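PDB 2QNU: type VI secretion system-associated protein TagF from Pseudomonas aeruginosa PAO1, which is associated with the type VI secretion system and probably acts as a post-translational repressor of its activity. Local coordinates for residues Pro56-Phe60 against Phe112-Glu116; Gly74-Pro78 against Leu119-Leu123. All blocks are in the same frame, centred on the assembly; numbering follows the deposited sequence.

Contact 1: residues Pro56-Phe60 against Phe112-Glu116; sequences PLWRF and FEQVE
Arg59 and Glu116 form a buried salt bridge where helix 110-121 packs on the antiparallel sheet of this TagF protein. The helix runs against strand 58-60 at 134°, with 9.9 Å between the two short axes. Arg59 is extended from CG to NE, which carries its guanidinium from the strand up to the helix. There it grips the carboxylate side-on: Arg59 NE donates to Glu116 OE2 at 2.7 Å, nearly in the guanidinium plane, and Arg59 NH2 to Glu116 OE1 at 3.1 Å. A weak third bond joins NH2 to OE2. The two flat groups are not coplanar; their planes lie 56° apart, and both oxygens are approached from above the carboxylate plane.

Phe112, one helical turn before Glu116, packs against the same arginine. Its CB sits over one guanidinium face, 3.8 Å from Arg59 CD, while ring atom CD1 lies 3.9 Å from Arg59 CB. The side chains cross at a slant, yet the ring and guanidinium planes are only 17° apart; Arg59 CB meets the ring obliquely. Glu113 CG approaches NH2 obliquely, but the Glu113 carboxylate has its salt bridge with Arg186. Arg186 also pairs with Glu116 OE1, so the carboxylates of Glu113 and Glu116 would be expected to offset the closeness of the two arginines.

Leu57 adds a carbon-to-carbon contact, its CD2 4.2 Å from Glu116 CG. Beside it a water links strand and helix, donating one hydrogen to Leu57 O and another to Glu116 OE2, at 2.7 Å from the latter.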
loop_
_atom_site.group_PDB
_atom_site.type_symbol
_atom_site.label_atom_id
_atom_site.label_comp_id
_atom_site.label_asym_id
_atom_site.label_seq_id
_atom_site.Cartn_x
_atom_site.Cartn_y
_atom_site.Cartn_z
ATOM N N PRO B 56 5.093 21.209 -13.157
ATOM C CA PRO B 56 6.049 20.100 -13.155
ATOM C C PRO B 56 5.928 19.070 -14.243
ATOM O O PRO B 56 4.910 18.916 -14.962
ATOM C CB PRO B 56 5.772 19.387 -11.835
ATOM C CG PRO B 56 5.160 20.447 -10.990
ATOM C CD PRO B 56 4.275 21.199 -11.941
ATOM N N LEU B 57 7.031 18.341 -14.359
ATOM C CA LEU B 57 7.010 17.092 -15.072
ATOM C C LEU B 57 6.583 16.074 -14.011
ATOM O O LEU B 57 7.134 16.096 -12.866
ATOM C CB LEU B 57 8.400 16.766 -15.629
ATOM C CG LEU B 57 8.725 17.490 -16.955
ATOM C CD1 LEU B 57 8.963 19.004 -16.743
ATOM C CD2 LEU B 57 9.902 16.835 -17.599
ATOM N N TRP B 58 5.543 15.277 -14.359
ATOM C CA TRP B 58 5.028 14.256 -13.490
ATOM C C TRP B 58 5.392 12.866 -14.000
ATOM O O TRP B 58 5.069 12.457 -15.076
ATOM C CB TRP B 58 3.532 14.414 -13.338
ATOM C CG TRP B 58 3.175 15.668 -12.653
ATOM C CD1 TRP B 58 2.682 16.787 -13.227
ATOM C CD2 TRP B 58 3.234 15.916 -11.263
ATOM N NE1 TRP B 58 2.457 17.759 -12.270
ATOM C CE2 TRP B 58 2.760 17.237 -11.051
ATOM C CE3 TRP B 58 3.567 15.135 -10.157
ATOM C CZ2 TRP B 58 2.679 17.805 -9.793
ATOM C CZ3 TRP B 58 3.532 15.709 -8.919
ATOM C CH2 TRP B 58 3.099 17.039 -8.746
ATOM N N ARG B 59 6.101 12.166 -13.169
ATOM C CA ARG B 59 6.348 10.740 -13.332
ATOM C C ARG B 59 5.066 10.026 -12.829
ATOM O O ARG B 59 4.431 10.514 -11.934
ATOM C CB ARG B 59 7.487 10.352 -12.431
ATOM C CG ARG B 59 8.742 11.138 -12.674
ATOM C CD ARG B 59 9.749 10.992 -11.581
ATOM N NE ARG B 59 10.894 11.898 -11.803
ATOM C CZ ARG B 59 11.975 11.948 -11.026
ATOM N NH1 ARG B 59 12.125 11.092 -10.029
ATOM N NH2 ARG B 59 12.945 12.799 -11.284
ATOM N N PHE B 60 4.693 8.925 -13.458
ATOM C CA PHE B 60 3.528 8.216 -13.063
ATOM C C PHE B 60 3.635 6.695 -13.209
ATOM O O PHE B 60 4.379 6.175 -14.021
ATOM C CB PHE B 60 2.320 8.719 -13.858
ATOM C CG PHE B 60 2.435 8.507 -15.348
ATOM C CD1 PHE B 60 2.071 7.296 -15.936
ATOM C CD2 PHE B 60 2.859 9.539 -16.172
ATOM C CE1 PHE B 60 2.164 7.122 -17.304
ATOM C CE2 PHE B 60 2.977 9.379 -17.523
ATOM C CZ PHE B 60 2.642 8.198 -18.112
ATOM N N PHE B 112 13.393 7.188 -14.860
ATOM C CA PHE B 112 12.566 8.400 -14.866
ATOM C C PHE B 112 13.365 9.733 -15.176
ATOM O O PHE B 112 12.916 10.635 -15.920
ATOM C CB PHE B 112 11.828 8.463 -13.528
ATOM C CG PHE B 112 10.773 7.360 -13.376
ATOM C CD1 PHE B 112 9.559 7.464 -14.021
ATOM C CD2 PHE B 112 11.025 6.219 -12.616
ATOM C CE1 PHE B 112 8.574 6.424 -13.943
ATOM C CE2 PHE B 112 10.066 5.156 -12.526
ATOM C CZ PHE B 112 8.845 5.276 -13.173
ATOM N N GLU B 113 14.527 9.828 -14.565
ATOM C CA GLU B 113 15.451 10.935 -14.829
ATOM C C GLU B 113 15.902 10.928 -16.298
ATOM O O GLU B 113 15.872 11.975 -16.964
ATOM C CB GLU B 113 16.620 10.827 -13.871
ATOM C CG GLU B 113 16.208 11.232 -12.480
ATOM C CD GLU B 113 17.246 10.958 -11.406
ATOM O OE1 GLU B 113 18.293 10.377 -11.693
ATOM O OE2 GLU B 113 16.988 11.299 -10.253
ATOM N N GLN B 114 16.214 9.748 -16.828
ATOM C CA GLN B 114 16.533 9.627 -18.247
ATOM C C GLN B 114 15.351 10.023 -19.103
ATOM O O GLN B 114 15.527 10.655 -20.114
ATOM C CB GLN B 114 16.916 8.198 -18.676
ATOM C CG GLN B 114 18.026 7.570 -17.873
ATOM C CD GLN B 114 18.376 6.110 -18.313
ATOM O OE1 GLN B 114 18.311 5.767 -19.515
ATOM N NE2 GLN B 114 18.787 5.268 -17.330
ATOM N N VAL B 115 14.137 9.598 -18.751
ATOM C CA VAL B 115 12.997 9.965 -19.543
ATOM C C VAL B 115 12.794 11.472 -19.471
ATOM O O VAL B 115 12.500 12.090 -20.484
ATOM C CB VAL B 115 11.674 9.252 -19.113
ATOM C CG1 VAL B 115 10.517 9.903 -19.809
ATOM C CG2 VAL B 115 11.744 7.779 -19.463
ATOM N N GLU B 116 12.885 12.045 -18.275
ATOM C CA GLU B 116 12.748 13.529 -18.123
ATOM C C GLU B 116 13.771 14.280 -18.970
ATOM O O GLU B 116 13.450 15.282 -19.608
ATOM C CB GLU B 116 12.921 13.956 -16.675
ATOM C CG GLU B 116 11.752 13.540 -15.736
ATOM C CD GLU B 116 12.011 13.974 -14.309
ATOM O OE1 GLU B 116 13.189 14.309 -14.021
ATOM O OE2 GLU B 116 11.057 14.008 -13.455
HETATM O O HOH W 1 9.862 15.960 -12.043
#

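Contact 2: residues Gly74-Pro78 against Leu119-Leu123; sequences GVVMP and LLSTL
Apolar packing between Met77, modelled as selenomethionine, and Leu119 dominates this contact. Met77 CG stands anti to the backbone N (chi1 -179°), and the chain stays extended to SE before bending at chi3 (76°). Met77 SE thereby comes to 4.0 Å from Leu119 CB, and Met77 CE lies 4.0 Å from Leu123 CD2. Leu120 CD2 adds a more peripheral contact with SE. Farther back along the strand, Leu119 CD1 meets Val75 CG1 at 3.7 Å, the two side chains crossing at a slant. Val75 and Met77, two residues apart on strand 71-77, thus both face the last part of helix 110-121 and the residues that follow, which pack on the antiparallel sheet; Leu119 reaches on to Leu89 and Val91 of the adjoining strand.

Polar atoms enter where Thr122 folds back on Leu119. Leu119 O accepts from two donors of one residue, Thr122 OG1 at 2.8 Å and Thr122 N at 3.2 Å. The hydroxyl donor is tilted 17° from the carbonyl plane. Against this polar pair rests the Met77 methyl group: CE is 3.4 Å from Leu119 O and 3.7 Å from Thr122 OG1, contacts of van der Waals kind.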
loop_
_atom_site.group_PDB
_atom_site.type_symbol
_atom_site.label_atom_id
_atom_site.label_comp_id
_atom_site.label_asym_id
_atom_site.label_seq_id
_atom_site.Cartn_x
_atom_site.Cartn_y
_atom_site.Cartn_z
ATOM N N GLY B 74 5.612 6.139 -16.799
ATOM C CA GLY B 74 6.190 7.144 -17.664
ATOM C C GLY B 74 6.342 8.498 -17.036
ATOM O O GLY B 74 6.377 8.631 -15.815
ATOM N N VAL B 75 6.499 9.482 -17.904
ATOM C CA VAL B 75 6.589 10.874 -17.487
ATOM C C VAL B 75 5.793 11.728 -18.464
ATOM O O VAL B 75 5.794 11.464 -19.640
ATOM C CB VAL B 75 8.038 11.387 -17.391
ATOM C CG1 VAL B 75 8.053 12.816 -16.789
ATOM C CG2 VAL B 75 8.915 10.463 -16.563
ATOM N N VAL B 76 5.078 12.723 -17.956
ATOM C CA VAL B 76 4.329 13.630 -18.825
ATOM C C VAL B 76 4.777 15.054 -18.520
ATOM O O VAL B 76 5.049 15.390 -17.367
ATOM C CB VAL B 76 2.792 13.545 -18.668
ATOM C CG1 VAL B 76 2.334 13.684 -17.215
ATOM C CG2 VAL B 76 2.098 14.613 -19.505
HETATM N N MSE B 77 4.910 15.862 -19.581
HETATM C CA MSE B 77 5.371 17.263 -19.499
HETATM C C MSE B 77 4.499 18.209 -20.301
HETATM O O MSE B 77 4.166 17.892 -21.404
HETATM C CB MSE B 77 6.792 17.333 -20.115
HETATM C CG MSE B 77 7.394 18.761 -20.076
HETATM SE SE MSE B 77 9.130 18.866 -21.105
HETATM C CE MSE B 77 8.386 18.869 -22.840
ATOM N N PRO B 78 4.190 19.408 -19.781
ATOM C CA PRO B 78 3.495 20.400 -20.620
ATOM C C PRO B 78 4.278 20.694 -21.911
ATOM O O PRO B 78 5.506 20.796 -21.880
ATOM C CB PRO B 78 3.429 21.660 -19.741
ATOM C CG PRO B 78 3.625 21.149 -18.353
ATOM C CD PRO B 78 4.433 19.905 -18.411
ATOM N N LEU B 119 12.421 14.288 -22.657
ATOM C CA LEU B 119 11.341 15.260 -22.823
ATOM C C LEU B 119 11.900 16.717 -22.817
ATOM O O LEU B 119 11.425 17.576 -23.572
ATOM C CB LEU B 119 10.365 15.119 -21.674
ATOM C CG LEU B 119 9.470 13.848 -21.612
ATOM C CD1 LEU B 119 8.693 13.738 -20.278
ATOM C CD2 LEU B 119 8.504 13.849 -22.709
ATOM N N LEU B 120 12.825 16.986 -21.902
ATOM C CA LEU B 120 13.398 18.354 -21.763
ATOM C C LEU B 120 14.137 18.732 -23.066
ATOM O O LEU B 120 13.956 19.823 -23.579
ATOM C CB LEU B 120 14.288 18.453 -20.519
ATOM C CG LEU B 120 13.435 18.402 -19.263
ATOM C CD1 LEU B 120 14.244 17.966 -18.071
ATOM C CD2 LEU B 120 12.663 19.654 -18.926
ATOM N N SER B 121 14.842 17.776 -23.658
ATOM C CA SER B 121 15.554 17.981 -24.895
ATOM C C SER B 121 14.692 18.578 -25.990
ATOM O O SER B 121 15.214 19.275 -26.887
ATOM C CB SER B 121 16.230 16.671 -25.374
ATOM O OG SER B 121 15.311 15.812 -26.053
ATOM N N THR B 122 13.379 18.326 -25.959
ATOM C CA THR B 122 12.496 18.803 -27.044
ATOM C C THR B 122 12.153 20.279 -26.894
ATOM O O THR B 122 11.498 20.846 -27.758
ATOM C CB THR B 122 11.108 17.996 -27.156
ATOM O OG1 THR B 122 10.296 18.263 -26.008
ATOM C CG2 THR B 122 11.375 16.508 -27.294
ATOM N N LEU B 123 12.514 20.884 -25.781
ATOM C CA LEU B 123 12.234 22.321 -25.605
ATOM C C LEU B 123 13.360 23.175 -26.198
ATOM O O LEU B 123 13.194 24.379 -26.364
ATOM C CB LEU B 123 12.127 22.663 -24.136
ATOM C CG LEU B 123 11.050 21.999 -23.311
ATOM C CD1 LEU B 123 11.397 22.207 -21.876
ATOM C CD2 LEU B 123 9.659 22.589 -23.603
#

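From the N terminus the chain first passes 56-60, then 74-78, before helix 110-121 supplies 112-116 and the start of 119-123, which runs on into loop. Contact 1 closes a loop with 51 residues between its segments and contact 2 one with 40; because the four segments alternate, the loops cross. Strands 58-62 and 71-77 are consecutive in the chain and antiparallel neighbours in the sheet, where Trp58 O lies 2.9 Å from Val76 N and Phe60 N lies 2.9 Å from Gly74 O, both probable hydrogen bonds. The contact centres are about 7 Å apart. The helix and the residues after it tie two adjacent strands, contact 1 by charge pairing and contact 2 by apolar packing.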